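Local coordinates for protein naphthalene dioxygenase large subunit (Rhodococcus sp., PDB 2B1X) that forms the large subunit of a Rieske-type non-heme iron oxygenase, carrying an Fe2/S2 cluster in one domain and a mononuclear iron in the catalytic domain, at residues E32-D35 / V36-E39. Numbering follows the deposited sequence.
Sequences EVHD and VERE
Asp35 and Arg38 run side by side on the outer side of helix 31-40 and close an i to i+3 salt bridge, NH1 of Arg38 lying 2.8 Å from OD1 of Asp35. The nitrogen meets that oxygen on its anti side, 26° out of the carboxylate plane, while the guanidinium keeps the acid at its own edge. A bend at chi3 (-72°) turns the arginine back along the helix toward the acid. This is the looser side, with Asp35 exposed and Arg38 partly so: one water links OD1 of Asp35 to NH2 of Arg38, another the carbonyl O of Asp35 to NH1, and NE makes a second salt bridge, to Glu68. NH2 also sits at the edge of the His34 ring, 3.7 Å from CD2, with the two planes nearly perpendicular (82°).

Val33, His34 and Glu37 are buried. His34 and Glu37 do not bond directly, ND1 and OE1 being 3.8 Å apart; a water bridges the pair, and a second, poised over the centre of the ring, donates to OE1 and to the carbonyl O of His34. With Trp203 also bound, OE1 has three partners, while Lys204 and Trp431 hold OE2, so the buried carboxylate is well compensated and probably stays ionised. Val33 and Val36 press on Leu6; Val33 also meets Trp431, and Val36 and Glu37 meet Met435. Backbone bonds from Val36 N to Glu32 O (2.9 Å) and from Glu37 N to Val33 O repeat the i to i+4 pattern of an alpha-helix with one buried and one exposed side, here packed against helices 4-16 and 422-436.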
loop_
_atom_site.group_PDB
_atom_site.type_symbol
_atom_site.label_atom_id
_atom_site.label_comp_id
_atom_site.label_asym_id
_atom_site.label_seq_id
_atom_site.Cartn_x
_atom_site.Cartn_y
_atom_site.Cartn_z
ATOM N N GLU A 32 -17.283 8.120 6.206
ATOM C CA GLU A 32 -18.124 9.330 6.243
ATOM C C GLU A 32 -17.922 10.049 7.583
ATOM O O GLU A 32 -17.822 11.274 7.629
ATOM C CB GLU A 32 -19.619 9.046 6.016
ATOM C CG GLU A 32 -20.411 10.334 5.729
ATOM C CD GLU A 32 -21.933 10.239 5.904
ATOM O OE1 GLU A 32 -22.460 9.131 6.163
ATOM O OE2 GLU A 32 -22.603 11.304 5.762
ATOM N N VAL A 33 -17.820 9.272 8.656
ATOM C CA VAL A 33 -17.586 9.847 9.966
ATOM C C VAL A 33 -16.264 10.597 9.879
ATOM O O VAL A 33 -16.180 11.768 10.268
ATOM C CB VAL A 33 -17.564 8.767 11.057
ATOM C CG1 VAL A 33 -17.004 9.326 12.351
ATOM C CG2 VAL A 33 -18.993 8.215 11.317
ATOM N N HIS A 34 -15.220 9.938 9.378
ATOM C CA HIS A 34 -13.924 10.608 9.281
ATOM C C HIS A 34 -13.995 11.915 8.485
ATOM O O HIS A 34 -13.463 12.933 8.913
ATOM C CB HIS A 34 -12.833 9.687 8.687
ATOM C CG HIS A 34 -11.454 10.199 8.918
ATOM N ND1 HIS A 34 -10.809 10.077 10.136
ATOM C CD2 HIS A 34 -10.600 10.869 8.102
ATOM C CE1 HIS A 34 -9.614 10.639 10.053
ATOM N NE2 HIS A 34 -9.464 11.138 8.838
ATOM N N ASP A 35 -14.694 11.897 7.342
ATOM C CA ASP A 35 -14.728 13.078 6.477
ATOM C C ASP A 35 -15.480 14.241 7.117
ATOM O O ASP A 35 -15.025 15.386 7.052
ATOM C CB ASP A 35 -15.363 12.766 5.113
ATOM C CG ASP A 35 -14.444 11.978 4.203
ATOM O OD1 ASP A 35 -13.200 12.064 4.368
ATOM O OD2 ASP A 35 -14.899 11.278 3.241
ATOM N N VAL A 36 -16.621 13.945 7.732
ATOM C CA VAL A 36 -17.410 14.968 8.424
ATOM C C VAL A 36 -16.631 15.521 9.633
ATOM O O VAL A 36 -16.514 16.752 9.818
ATOM C CB VAL A 36 -18.792 14.410 8.825
ATOM C CG1 VAL A 36 -19.523 15.391 9.737
ATOM C CG2 VAL A 36 -19.596 14.145 7.555
ATOM N N GLU A 37 -16.039 14.613 10.395
ATOM C CA GLU A 37 -15.221 14.962 11.565
ATOM C C GLU A 37 -14.041 15.889 11.230
ATOM O O GLU A 37 -13.699 16.799 11.995
ATOM C CB GLU A 37 -14.716 13.678 12.179
ATOM C CG GLU A 37 -13.879 13.785 13.442
ATOM C CD GLU A 37 -13.282 12.426 13.791
ATOM O OE1 GLU A 37 -12.325 11.980 13.073
ATOM O OE2 GLU A 37 -13.800 11.780 14.751
ATOM N N ARG A 38 -13.423 15.669 10.093
ATOM C CA ARG A 38 -12.313 16.512 9.657
ATOM C C ARG A 38 -12.736 17.974 9.632
ATOM O O ARG A 38 -12.007 18.834 10.089
ATOM C CB ARG A 38 -11.830 16.080 8.251
ATOM C CG ARG A 38 -10.757 16.961 7.637
ATOM C CD ARG A 38 -10.414 16.611 6.165
ATOM N NE ARG A 38 -9.663 15.345 6.026
ATOM C CZ ARG A 38 -10.166 14.206 5.534
ATOM N NH1 ARG A 38 -11.420 14.132 5.123
ATOM N NH2 ARG A 38 -9.380 13.125 5.430
ATOM N N GLU A 39 -13.910 18.258 9.077
ATOM C CA GLU A 39 -14.393 19.629 9.077
ATOM C C GLU A 39 -14.969 20.038 10.450
ATOM O O GLU A 39 -14.628 21.103 11.005
ATOM C CB GLU A 39 -15.461 19.779 8.003
ATOM C CG GLU A 39 -16.026 21.190 7.876
ATOM C CD GLU A 39 -17.280 21.228 7.022
ATOM O OE1 GLU A 39 -17.150 21.076 5.783
ATOM O OE2 GLU A 39 -18.390 21.399 7.595
HETATM O O HOH W 1 -11.331 13.326 11.010
HETATM O O HOH W 2 -12.240 9.338 12.343
HETATM O O HOH W 3 -13.633 16.336 4.838
HETATM O O HOH W 4 -10.723 11.042 4.007
#